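Local coordinates for CdiI toxin (Salmonella enterica subsp. enterica serovar Rubislaw str. ATCC 10717, PDB 4ZQU), which neutralises the cognate CdiA-CT toxin as the immunity protein of a contact-dependent growth inhibition system, binding it in a toxin-immunity complex, at residues V12-D17 against L170-C175; C20-S25 against D95-K100; L35-L40 against L58-F63; T134-E137 against V141-G144. All blocks are in the same frame, centred on the assembly; numbering follows the deposited sequence.

Interaction 1. Residues V12-D17 against L170-C175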
loop_
_atom_site.group_PDB
_atom_site.type_symbol
_atom_site.label_atom_id
_atom_site.label_comp_id
_atom_site.label_asym_id
_atom_site.label_seq_id
_atom_site.Cartn_x
_atom_site.Cartn_y
_atom_site.Cartn_z
ATOM N N VAL B 12 -7.842 -8.841 6.741
ATOM C CA VAL B 12 -8.289 -10.225 6.750
ATOM C C VAL B 12 -7.663 -11.036 5.620
ATOM O O VAL B 12 -7.781 -10.680 4.447
ATOM C CB VAL B 12 -9.825 -10.312 6.640
ATOM C CG1 VAL B 12 -10.274 -11.763 6.563
ATOM C CG2 VAL B 12 -10.477 -9.610 7.815
ATOM N N LYS B 13 -6.997 -12.128 5.986
ATOM C CA LYS B 13 -6.439 -13.066 5.018
ATOM C C LYS B 13 -7.113 -14.426 5.170
ATOM O O LYS B 13 -7.216 -14.950 6.279
ATOM C CB LYS B 13 -4.928 -13.197 5.204
ATOM C CG LYS B 13 -4.153 -11.911 4.962
ATOM C CD LYS B 13 -4.093 -11.568 3.483
ATOM C CE LYS B 13 -3.288 -10.298 3.239
ATOM N NZ LYS B 13 -3.940 -9.096 3.829
ATOM N N MET B 14 -7.573 -14.998 4.060
ATOM C CA MET B 14 -8.291 -16.269 4.112
ATOM C C MET B 14 -7.909 -17.234 2.997
ATOM O O MET B 14 -8.062 -16.928 1.815
ATOM C CB MET B 14 -9.804 -16.036 4.057
ATOM C CG MET B 14 -10.615 -17.329 4.081
ATOM S SD MET B 14 -12.370 -17.123 3.720
ATOM C CE MET B 14 -12.311 -16.497 2.043
ATOM N N ASN B 15 -7.418 -18.407 3.382
ATOM C CA ASN B 15 -7.313 -19.518 2.449
ATOM C C ASN B 15 -8.243 -20.659 2.859
ATOM O O ASN B 15 -9.201 -20.447 3.604
ATOM C CB ASN B 15 -5.858 -19.995 2.321
ATOM C CG ASN B 15 -5.260 -20.459 3.637
ATOM O OD1 ASN B 15 -5.950 -20.994 4.505
ATOM N ND2 ASN B 15 -3.954 -20.264 3.783
ATOM N N THR B 16 -7.966 -21.861 2.369
ATOM C CA THR B 16 -8.822 -23.005 2.649
ATOM C C THR B 16 -8.791 -23.369 4.132
ATOM O O THR B 16 -9.803 -23.768 4.710
ATOM C CB THR B 16 -8.405 -24.235 1.812
ATOM O OG1 THR B 16 -8.489 -23.915 0.418
ATOM C CG2 THR B 16 -9.309 -25.425 2.104
ATOM N N ASP B 17 -7.628 -23.194 4.748
ATOM C CA ASP B 17 -7.378 -23.732 6.079
ATOM C C ASP B 17 -7.759 -22.800 7.227
ATOM O O ASP B 17 -8.013 -23.266 8.337
ATOM C CB ASP B 17 -5.902 -24.111 6.205
ATOM C CG ASP B 17 -5.424 -24.971 5.050
ATOM O OD1 ASP B 17 -5.829 -26.151 4.978
ATOM O OD2 ASP B 17 -4.651 -24.465 4.210
ATOM N N LEU B 170 -19.418 -11.329 2.861
ATOM C CA LEU B 170 -19.926 -10.775 1.616
ATOM C C LEU B 170 -18.784 -10.186 0.800
ATOM O O LEU B 170 -18.768 -10.284 -0.425
ATOM C CB LEU B 170 -20.989 -9.710 1.890
ATOM C CG LEU B 170 -21.512 -8.944 0.674
ATOM C CD1 LEU B 170 -22.093 -9.897 -0.359
ATOM C CD2 LEU B 170 -22.544 -7.913 1.096
ATOM N N ALA B 171 -17.824 -9.579 1.487
ATOM C CA ALA B 171 -16.670 -8.995 0.817
ATOM C C ALA B 171 -15.701 -10.080 0.362
ATOM O O ALA B 171 -15.050 -9.945 -0.673
ATOM C CB ALA B 171 -15.973 -8.009 1.728
ATOM N N LEU B 172 -15.613 -11.157 1.141
ATOM C CA LEU B 172 -14.745 -12.280 0.804
ATOM C C LEU B 172 -15.227 -13.001 -0.451
ATOM O O LEU B 172 -14.433 -13.589 -1.184
ATOM C CB LEU B 172 -14.660 -13.266 1.972
ATOM C CG LEU B 172 -13.763 -12.869 3.147
ATOM C CD1 LEU B 172 -13.976 -13.800 4.334
ATOM C CD2 LEU B 172 -12.299 -12.868 2.727
ATOM N N SER B 173 -16.532 -12.950 -0.696
ATOM C CA SER B 173 -17.110 -13.570 -1.884
ATOM C C SER B 173 -17.023 -12.639 -3.092
ATOM O O SER B 173 -17.302 -13.045 -4.219
ATOM C CB SER B 173 -18.565 -13.968 -1.629
ATOM O OG SER B 173 -19.364 -12.833 -1.352
ATOM N N ARG B 174 -16.632 -11.391 -2.850
ATOM C CA ARG B 174 -16.511 -10.406 -3.920
ATOM C C ARG B 174 -15.069 -10.253 -4.392
ATOM O O ARG B 174 -14.784 -9.458 -5.288
ATOM C CB ARG B 174 -17.058 -9.050 -3.465
ATOM C CG ARG B 174 -18.570 -9.008 -3.317
ATOM C CD ARG B 174 -19.055 -7.637 -2.867
ATOM N NE ARG B 174 -20.508 -7.591 -2.735
ATOM C CZ ARG B 174 -21.195 -6.513 -2.370
ATOM N NH1 ARG B 174 -20.563 -5.380 -2.099
ATOM N NH2 ARG B 174 -22.518 -6.567 -2.275
ATOM N N CYS B 175 -14.162 -11.015 -3.788
ATOM C CA CYS B 175 -12.748 -10.953 -4.146
ATOM C C CYS B 175 -12.493 -11.596 -5.507
ATOM O O CYS B 175 -13.114 -12.602 -5.850
ATOM C CB CYS B 175 -11.895 -11.629 -3.073
ATOM S SG CYS B 175 -11.763 -10.693 -1.531
#
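The C-terminal part of helix 161-172 packs against the end of strand 8-14 through Leu172, which meets Met14 and, more distantly, Val12. Leu172 and Met14 carry most of the contact. The methionine CG lies anti to the backbone N (chi1 179°) and the chain stays extended until a bend at chi3 (63°), which turns the terminal methyl back onto the leucine. Met14 CE then sits 3.7 Å from Leu172 CD2. Met14 SD touches the other branch, Leu172 CD1, also at 3.7 Å, so both methyls of the leucine are engaged by the end of one side chain. The same Met14 CE reaches back to Leu172 CB at 4.0 Å. This is helix-on-sheet packing in an antiparallel sheet: strand 8-14 runs between strands 19-26 and 118-124, and the helix also covers the latter, where Ala171 and Leu172 both rest on Cys120. Val12, two residues before Met14 and on the same side of the strand, adds a looser apolar contact, its CG1 lying 4.5 Å from Leu172 CD2. Within the sheet, Val12 and Met14 both rest on Ile19 of strand 19-26, and Val12 also touches Ile122 of strand 118-124.

Interaction 2. Residues C20-S25 against D95-K100; sequences CVDTYS and DEWVKK
Cys20 opens the contact from strand 19-26, its sulfur reaching toward the six-membered part of the Trp97 indole on helix 87-105. Cys20 SG lies 4.2 Å from Trp97 CZ2, in an oblique sulfur-aromatic approach. Two residues on, Asp22 again faces the helix. Here a hydrogen bond joins strand and helix: Trp97 NE1 donates to Asp22 OD1 at 2.9 Å, with a moderately bent N-H...O angle of 149°. The indole swings out from the helix opposite its own main-chain nitrogen (chi1 178°), which carries the ring N-H across to the strand. Carboxylate and indole planes are 66° apart, and the donor meets OD1 from above the carboxylate plane. The second carboxylate oxygen, OD2, accepts from Gln38 NE2 of strand 30-41, so the buried acid is gripped from both the helix and the adjoining strand, which should limit rotation of the carboxylate. Trp97 also packs on Lys13 of strand 8-14. Farther along, Tyr24 packs on Gly75 of the toxin chain. The arrangement is helix-on-sheet packing in an alpha+beta fold, with helix 87-105 set against the antiparallel sheet; in this protein the Trp97 indole spans the gap between the two layers to reach Asp22.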
loop_
_atom_site.group_PDB
_atom_site.type_symbol
_atom_site.label_atom_id
_atom_site.label_comp_id
_atom_site.label_asym_id
_atom_site.label_seq_id
_atom_site.Cartn_x
_atom_site.Cartn_y
_atom_site.Cartn_z
ATOM N N CYS B 20 -7.806 -15.209 8.940
ATOM C CA CYS B 20 -6.866 -14.479 9.784
ATOM C C CYS B 20 -7.164 -12.986 9.839
ATOM O O CYS B 20 -7.086 -12.295 8.826
ATOM C CB CYS B 20 -5.436 -14.699 9.287
ATOM S SG CYS B 20 -4.158 -13.974 10.336
ATOM N N VAL B 21 -7.487 -12.491 11.031
ATOM C CA VAL B 21 -7.758 -11.071 11.225
ATOM C C VAL B 21 -6.662 -10.408 12.057
ATOM O O VAL B 21 -6.421 -10.794 13.201
ATOM C CB VAL B 21 -9.117 -10.840 11.910
ATOM C CG1 VAL B 21 -9.382 -9.352 12.071
ATOM C CG2 VAL B 21 -10.233 -11.502 11.117
ATOM N N ASP B 22 -6.003 -9.412 11.469
ATOM C CA ASP B 22 -4.934 -8.676 12.142
ATOM C C ASP B 22 -5.279 -7.204 12.311
ATOM O O ASP B 22 -5.976 -6.625 11.484
ATOM C CB ASP B 22 -3.619 -8.786 11.365
ATOM C CG ASP B 22 -2.999 -10.156 11.456
ATOM O OD1 ASP B 22 -3.177 -10.944 10.505
ATOM O OD2 ASP B 22 -2.328 -10.440 12.470
ATOM N N THR B 23 -4.770 -6.602 13.378
ATOM C CA THR B 23 -4.889 -5.166 13.575
ATOM C C THR B 23 -3.918 -4.411 12.670
ATOM O O THR B 23 -2.724 -4.708 12.643
ATOM C CB THR B 23 -4.613 -4.776 15.039
ATOM O OG1 THR B 23 -5.629 -5.325 15.885
ATOM C CG2 THR B 23 -4.595 -3.269 15.194
ATOM N N TYR B 24 -4.440 -3.450 11.916
ATOM C CA TYR B 24 -3.610 -2.524 11.156
ATOM C C TYR B 24 -3.708 -1.141 11.774
ATOM O O TYR B 24 -4.727 -0.791 12.367
ATOM C CB TYR B 24 -4.030 -2.465 9.688
ATOM C CG TYR B 24 -3.369 -3.491 8.802
ATOM C CD1 TYR B 24 -2.949 -4.711 9.308
ATOM C CD2 TYR B 24 -3.159 -3.234 7.454
ATOM C CE1 TYR B 24 -2.341 -5.647 8.494
ATOM C CE2 TYR B 24 -2.548 -4.156 6.636
ATOM C CZ TYR B 24 -2.144 -5.364 7.159
ATOM O OH TYR B 24 -1.541 -6.291 6.343
ATOM N N SER B 25 -2.651 -0.353 11.632
ATOM C CA SER B 25 -2.628 0.979 12.211
ATOM C C SER B 25 -2.015 1.975 11.245
ATOM O O SER B 25 -1.231 1.603 10.376
ATOM C CB SER B 25 -1.850 0.979 13.526
ATOM O OG SER B 25 -2.459 0.126 14.478
ATOM N N ASP B 95 7.736 -10.833 7.682
ATOM C CA ASP B 95 8.376 -12.131 7.506
ATOM C C ASP B 95 8.103 -13.044 8.694
ATOM O O ASP B 95 7.991 -14.261 8.538
ATOM C CB ASP B 95 9.884 -11.965 7.302
ATOM C CG ASP B 95 10.225 -11.315 5.973
ATOM O OD1 ASP B 95 9.427 -11.443 5.020
ATOM O OD2 ASP B 95 11.296 -10.681 5.880
ATOM N N GLU B 96 7.995 -12.455 9.879
ATOM C CA GLU B 96 7.633 -13.210 11.072
ATOM C C GLU B 96 6.154 -13.572 11.054
ATOM O O GLU B 96 5.761 -14.651 11.496
ATOM C CB GLU B 96 7.970 -12.420 12.335
ATOM C CG GLU B 96 9.453 -12.355 12.620
ATOM C CD GLU B 96 10.076 -13.733 12.723
ATOM O OE1 GLU B 96 9.407 -14.654 13.243
ATOM O OE2 GLU B 96 11.231 -13.898 12.277
ATOM N N TRP B 97 5.340 -12.659 10.539
ATOM C CA TRP B 97 3.918 -12.913 10.377
ATOM C C TRP B 97 3.706 -14.091 9.439
ATOM O O TRP B 97 2.886 -14.970 9.704
ATOM C CB TRP B 97 3.212 -11.667 9.842
ATOM C CG TRP B 97 1.752 -11.857 9.609
ATOM C CD1 TRP B 97 0.747 -11.650 10.507
ATOM C CD2 TRP B 97 1.126 -12.284 8.395
ATOM N NE1 TRP B 97 -0.469 -11.926 9.927
ATOM C CE2 TRP B 97 -0.263 -12.318 8.631
ATOM C CE3 TRP B 97 1.603 -12.645 7.130
ATOM C CZ2 TRP B 97 -1.179 -12.696 7.649
ATOM C CZ3 TRP B 97 0.692 -13.022 6.157
ATOM C CH2 TRP B 97 -0.682 -13.044 6.421
ATOM N N VAL B 98 4.465 -14.104 8.346
ATOM C CA VAL B 98 4.394 -15.174 7.360
ATOM C C VAL B 98 4.903 -16.488 7.940
ATOM O O VAL B 98 4.268 -17.531 7.782
ATOM C CB VAL B 98 5.210 -14.835 6.095
ATOM C CG1 VAL B 98 5.291 -16.043 5.171
ATOM C CG2 VAL B 98 4.605 -13.644 5.370
ATOM N N LYS B 99 6.048 -16.426 8.615
ATOM C CA LYS B 99 6.687 -17.618 9.160
ATOM C C LYS B 99 5.803 -18.319 10.188
ATOM O O LYS B 99 5.691 -19.544 10.178
ATOM C CB LYS B 99 8.038 -17.263 9.788
ATOM C CG LYS B 99 8.812 -18.465 10.315
ATOM C CD LYS B 99 10.040 -18.042 11.109
ATOM C CE LYS B 99 11.007 -17.246 10.251
ATOM N NZ LYS B 99 12.145 -16.705 11.044
ATOM N N LYS B 100 5.172 -17.541 11.063
ATOM C CA LYS B 100 4.306 -18.100 12.099
ATOM C C LYS B 100 3.130 -18.882 11.519
ATOM O O LYS B 100 2.660 -19.844 12.123
ATOM C CB LYS B 100 3.779 -16.993 13.017
ATOM C CG LYS B 100 4.767 -16.540 14.076
ATOM C CD LYS B 100 4.083 -15.707 15.149
ATOM C CE LYS B 100 5.054 -15.326 16.257
ATOM N NZ LYS B 100 6.188 -14.505 15.745
#

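Interaction 3. Residues L35-L40 against L58-F63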
loop_
_atom_site.group_PDB
_atom_site.type_symbol
_atom_site.label_atom_id
_atom_site.label_comp_id
_atom_site.label_asym_id
_atom_site.label_seq_id
_atom_site.Cartn_x
_atom_site.Cartn_y
_atom_site.Cartn_z
ATOM N N LEU B 35 1.967 -4.170 17.731
ATOM C CA LEU B 35 1.352 -4.017 19.043
ATOM C C LEU B 35 -0.128 -4.375 18.990
ATOM O O LEU B 35 -0.807 -4.408 20.018
ATOM C CB LEU B 35 1.532 -2.590 19.554
ATOM C CG LEU B 35 2.959 -2.046 19.502
ATOM C CD1 LEU B 35 3.005 -0.647 20.087
ATOM C CD2 LEU B 35 3.924 -2.972 20.229
ATOM N N GLY B 36 -0.622 -4.639 17.784
ATOM C CA GLY B 36 -2.013 -5.001 17.587
ATOM C C GLY B 36 -2.265 -6.460 17.913
ATOM O O GLY B 36 -1.359 -7.165 18.358
ATOM N N VAL B 37 -3.495 -6.917 17.690
ATOM C CA VAL B 37 -3.854 -8.297 17.995
ATOM C C VAL B 37 -4.198 -9.097 16.741
ATOM O O VAL B 37 -4.584 -8.537 15.711
ATOM C CB VAL B 37 -5.045 -8.367 18.969
ATOM C CG1 VAL B 37 -4.715 -7.635 20.253
ATOM C CG2 VAL B 37 -6.292 -7.784 18.328
ATOM N N GLN B 38 -4.047 -10.414 16.841
ATOM C CA GLN B 38 -4.379 -11.314 15.746
ATOM C C GLN B 38 -5.400 -12.354 16.185
ATOM O O GLN B 38 -5.288 -12.929 17.268
ATOM C CB GLN B 38 -3.126 -12.011 15.219
ATOM C CG GLN B 38 -3.419 -13.026 14.131
ATOM C CD GLN B 38 -2.198 -13.815 13.720
ATOM O OE1 GLN B 38 -2.080 -15.001 14.026
ATOM N NE2 GLN B 38 -1.281 -13.162 13.019
ATOM N N HIS B 39 -6.398 -12.591 15.339
ATOM C CA HIS B 39 -7.386 -13.629 15.601
ATOM C C HIS B 39 -7.403 -14.652 14.473
ATOM O O HIS B 39 -7.765 -14.337 13.339
ATOM C CB HIS B 39 -8.779 -13.020 15.786
ATOM C CG HIS B 39 -8.886 -12.107 16.969
ATOM N ND1 HIS B 39 -8.726 -12.547 18.265
ATOM C CD2 HIS B 39 -9.142 -10.780 17.049
ATOM C CE1 HIS B 39 -8.874 -11.527 19.094
ATOM N NE2 HIS B 39 -9.127 -10.445 18.382
ATOM N N LEU B 40 -6.991 -15.876 14.791
ATOM C CA LEU B 40 -7.048 -16.984 13.845
ATOM C C LEU B 40 -8.312 -17.801 14.071
ATOM O O LEU B 40 -8.752 -17.974 15.208
ATOM C CB LEU B 40 -5.811 -17.877 13.974
ATOM C CG LEU B 40 -4.507 -17.337 13.389
ATOM C CD1 LEU B 40 -3.347 -18.249 13.742
ATOM C CD2 LEU B 40 -4.626 -17.189 11.886
ATOM N N LEU B 58 -9.999 -4.046 15.664
ATOM C CA LEU B 58 -10.155 -2.622 15.380
ATOM C C LEU B 58 -9.902 -1.773 16.616
ATOM O O LEU B 58 -9.375 -0.663 16.521
ATOM C CB LEU B 58 -11.557 -2.330 14.835
ATOM C CG LEU B 58 -11.831 -2.672 13.372
ATOM C CD1 LEU B 58 -13.290 -2.448 13.038
ATOM C CD2 LEU B 58 -10.956 -1.830 12.477
ATOM N N SER B 59 -10.283 -2.297 17.774
ATOM C CA SER B 59 -10.138 -1.566 19.023
ATOM C C SER B 59 -8.669 -1.370 19.390
ATOM O O SER B 59 -8.330 -0.474 20.163
ATOM C CB SER B 59 -10.873 -2.290 20.153
ATOM O OG SER B 59 -10.407 -3.619 20.296
ATOM N N HIS B 60 -7.802 -2.208 18.829
ATOM C CA HIS B 60 -6.371 -2.117 19.097
ATOM C C HIS B 60 -5.637 -1.310 18.038
ATOM O O HIS B 60 -4.415 -1.181 18.082
ATOM C CB HIS B 60 -5.759 -3.513 19.196
ATOM C CG HIS B 60 -6.152 -4.251 20.435
ATOM N ND1 HIS B 60 -7.398 -4.817 20.600
ATOM C CD2 HIS B 60 -5.471 -4.496 21.580
ATOM C CE1 HIS B 60 -7.464 -5.388 21.789
ATOM N NE2 HIS B 60 -6.311 -5.209 22.403
ATOM N N SER B 61 -6.387 -0.766 17.086
ATOM C CA SER B 61 -5.795 0.019 16.015
ATOM C C SER B 61 -5.341 1.379 16.520
ATOM O O SER B 61 -5.990 1.987 17.372
ATOM C CB SER B 61 -6.784 0.187 14.862
ATOM O OG SER B 61 -6.197 0.901 13.790
ATOM N N ARG B 62 -4.220 1.850 15.986
ATOM C CA ARG B 62 -3.663 3.133 16.383
ATOM C C ARG B 62 -3.762 4.171 15.273
ATOM O O ARG B 62 -3.561 3.868 14.100
ATOM C CB ARG B 62 -2.203 2.972 16.805
ATOM C CG ARG B 62 -2.010 2.222 18.105
ATOM C CD ARG B 62 -0.547 2.185 18.487
ATOM N NE ARG B 62 0.223 1.305 17.614
ATOM C CZ ARG B 62 1.528 1.426 17.398
ATOM N NH1 ARG B 62 2.211 2.402 17.983
ATOM N NH2 ARG B 62 2.151 0.577 16.592
ATOM N N PHE B 63 -4.083 5.399 15.666
ATOM C CA PHE B 63 -4.104 6.537 14.761
ATOM C C PHE B 63 -2.770 7.265 14.891
ATOM O O PHE B 63 -2.599 8.114 15.762
ATOM C CB PHE B 63 -5.282 7.454 15.089
ATOM C CG PHE B 63 -5.511 8.537 14.084
ATOM C CD1 PHE B 63 -5.649 8.236 12.743
ATOM C CD2 PHE B 63 -5.613 9.858 14.486
ATOM C CE1 PHE B 63 -5.867 9.235 11.816
ATOM C CE2 PHE B 63 -5.834 10.861 13.563
ATOM C CZ PHE B 63 -5.962 10.550 12.227
#
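Val37 and His60 are brought together by similar first torsions: in Val37, CG1 lies anti to the carbonyl carbon (chi1 -58°), and in His60 the ring carbon CG takes the same position (chi1 -71°). The valine methyl is thereby set over the middle of the imidazole, its CG1 3.5 Å from the His60 ring centroid and 12° off the ring normal, a CH-pi contact over the face. The nearest ring atom to Val37 CG1 is His60 CD2, also at 3.5 Å, and the other methyl, Val37 CG2, comes to 3.9 Å from His60 ND1. The two side chains run roughly perpendicular to each other. Gly36 passes close by, its CA 4.3 Å from His60 CB, where the backbones make their nearest approach. A second methyl packs on a planar group beyond it. Leu35 CD1 is centred over one face of the Arg62 guanidinium, 3.7 Å from Arg62 CZ, and Leu35 CG lies 4.0 Å from Arg62 NH2. These residues join the loop leading into strand segment 38-40 to the loop that follows helix 47-59. In both cases polar atoms of the flat group are held elsewhere: His60 ND1 is hydrogen-bonded to Asp56 O, while Arg62 makes salt bridges through NH1 to Asp81 and through NH2 to Asp33. The contact therefore rests on van der Waals and CH-pi packing against the faces of polar groups, whose orientation is probably set by their in-chain partners, and the guanidinium charge is probably offset by Asp81 and Asp33.

Interaction 4. Residues T134-E137 against V141-G144; sequences TRHE and VWGG
Strands 135-137 and 141-143 run antiparallel at 140°, with Arg135 and Gly143 forming a hydrogen-bonded pair in which Arg135 N donates to Gly143 O at 2.8 Å in a fairly straight bond and the return bond, Gly143 N to Arg135 O, is weak. A CA-H...O contact from Trp142 CA to Arg135 O accompanies the pair. On the face bearing His136 and Trp142, the rings form an offset stack, with the imidazole and five-membered ring centroids 4.2 Å apart and the planes 15° from parallel. A first torsion of -162° in His136 extends the imidazole away from the main-chain nitrogen and lays it alongside the indole, pointing the same way. Both rings are tied beyond the stack, His136 NE2 to Leu139 O and Trp142 NE1 to Met117 O. Thr134 OG1 approaches Trp142 CD1 obliquely at 3.4 Å and is itself bonded to Ser119 O. The Glu137 carboxylate reaches over the glycines: its OE2 lies 3.3 Å from Gly143 CA, and its OE1 is 3.6 Å from Val141 CG1. OE1 also makes a salt bridge to Lys22 of the toxin chain. The segments form a beta hairpin whose second strand, Val141 to Gly143, pairs antiparallel with a strand of the toxin, so that the immunity protein's sheet continues into its partner: beta-augmentation, the binding mode of this toxin-immunity complex.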
loop_
_atom_site.group_PDB
_atom_site.type_symbol
_atom_site.label_atom_id
_atom_site.label_comp_id
_atom_site.label_asym_id
_atom_site.label_seq_id
_atom_site.Cartn_x
_atom_site.Cartn_y
_atom_site.Cartn_z
ATOM N N THR B 134 -10.305 -7.378 -2.638
ATOM C CA THR B 134 -9.136 -7.145 -3.479
ATOM C C THR B 134 -9.065 -8.137 -4.633
ATOM O O THR B 134 -9.795 -9.127 -4.663
ATOM C CB THR B 134 -7.819 -7.251 -2.680
ATOM O OG1 THR B 134 -7.708 -8.561 -2.106
ATOM C CG2 THR B 134 -7.771 -6.211 -1.575
ATOM N N ARG B 135 -8.181 -7.859 -5.585
ATOM C CA ARG B 135 -7.832 -8.836 -6.608
ATOM C C ARG B 135 -6.436 -9.368 -6.313
ATOM O O ARG B 135 -5.466 -8.611 -6.289
ATOM C CB ARG B 135 -7.888 -8.227 -8.012
ATOM C CG ARG B 135 -7.395 -9.173 -9.104
ATOM C CD ARG B 135 -7.872 -8.759 -10.488
ATOM N NE ARG B 135 -7.868 -7.311 -10.675
ATOM C CZ ARG B 135 -8.702 -6.662 -11.478
ATOM N NH1 ARG B 135 -9.620 -7.331 -12.162
ATOM N NH2 ARG B 135 -8.626 -5.341 -11.591
ATOM N N HIS B 136 -6.342 -10.671 -6.073
ATOM C CA HIS B 136 -5.066 -11.305 -5.769
ATOM C C HIS B 136 -4.137 -11.246 -6.979
ATOM O O HIS B 136 -4.072 -12.188 -7.768
ATOM C CB HIS B 136 -5.282 -12.753 -5.333
ATOM C CG HIS B 136 -4.114 -13.341 -4.611
ATOM N ND1 HIS B 136 -3.919 -14.707 -4.496
ATOM C CD2 HIS B 136 -3.081 -12.764 -3.956
ATOM C CE1 HIS B 136 -2.816 -14.933 -3.811
ATOM N NE2 HIS B 136 -2.287 -13.770 -3.468
ATOM N N GLU B 137 -3.423 -10.134 -7.115
ATOM C CA GLU B 137 -2.570 -9.893 -8.274
ATOM C C GLU B 137 -1.402 -10.869 -8.341
ATOM O O GLU B 137 -1.301 -11.671 -9.270
ATOM C CB GLU B 137 -2.059 -8.453 -8.247
ATOM C CG GLU B 137 -3.177 -7.424 -8.267
ATOM C CD GLU B 137 -2.671 -6.009 -8.100
ATOM O OE1 GLU B 137 -1.463 -5.838 -7.839
ATOM O OE2 GLU B 137 -3.485 -5.069 -8.229
ATOM N N VAL B 141 0.851 -10.123 -3.296
ATOM C CA VAL B 141 0.382 -8.788 -3.658
ATOM C C VAL B 141 -1.099 -8.779 -4.029
ATOM O O VAL B 141 -1.513 -9.435 -4.984
ATOM C CB VAL B 141 1.183 -8.200 -4.841
ATOM C CG1 VAL B 141 0.693 -6.800 -5.162
ATOM C CG2 VAL B 141 2.673 -8.184 -4.538
ATOM N N TRP B 142 -1.892 -8.030 -3.268
ATOM C CA TRP B 142 -3.301 -7.822 -3.589
ATOM C C TRP B 142 -3.524 -6.387 -4.055
ATOM O O TRP B 142 -2.684 -5.517 -3.826
ATOM C CB TRP B 142 -4.191 -8.124 -2.384
ATOM C CG TRP B 142 -4.115 -9.540 -1.908
ATOM C CD1 TRP B 142 -4.996 -10.545 -2.182
ATOM C CD2 TRP B 142 -3.103 -10.111 -1.067
ATOM N NE1 TRP B 142 -4.599 -11.704 -1.561
ATOM C CE2 TRP B 142 -3.439 -11.465 -0.873
ATOM C CE3 TRP B 142 -1.949 -9.607 -0.460
ATOM C CZ2 TRP B 142 -2.657 -12.324 -0.098
ATOM C CZ3 TRP B 142 -1.175 -10.461 0.307
ATOM C CH2 TRP B 142 -1.532 -11.803 0.481
ATOM N N GLY B 143 -4.652 -6.137 -4.711
ATOM C CA GLY B 143 -4.913 -4.819 -5.256
ATOM C C GLY B 143 -6.340 -4.579 -5.704
ATOM O O GLY B 143 -7.259 -5.272 -5.273
ATOM N N GLY B 144 -6.519 -3.587 -6.573
ATOM C CA GLY B 144 -7.834 -3.188 -7.045
ATOM C C GLY B 144 -8.607 -4.288 -7.747
ATOM O O GLY B 144 -8.054 -5.046 -8.543
#

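From the N terminus, strand 8-14 enters first, and its partner in interaction 1 is the helix end almost at the C terminus, so this contact closes a loop of 152 residues that holds all the others. Within it, interaction 2 closes a loop of 69 residues between strand 19-26 and helix 87-105, and interaction 3 lies within that one, joining strand 30-41 to the end of helix 47-59. Interaction 4 follows in series as a local hairpin. None cross. All four reach the same antiparallel sheet; interactions 3 and 4 lie on opposite sides of the chain's centre, about 22 Å apart between centres. Lys13, in the first segment of interaction 1, packs on Trp97 of interaction 2 and Trp142 of interaction 4.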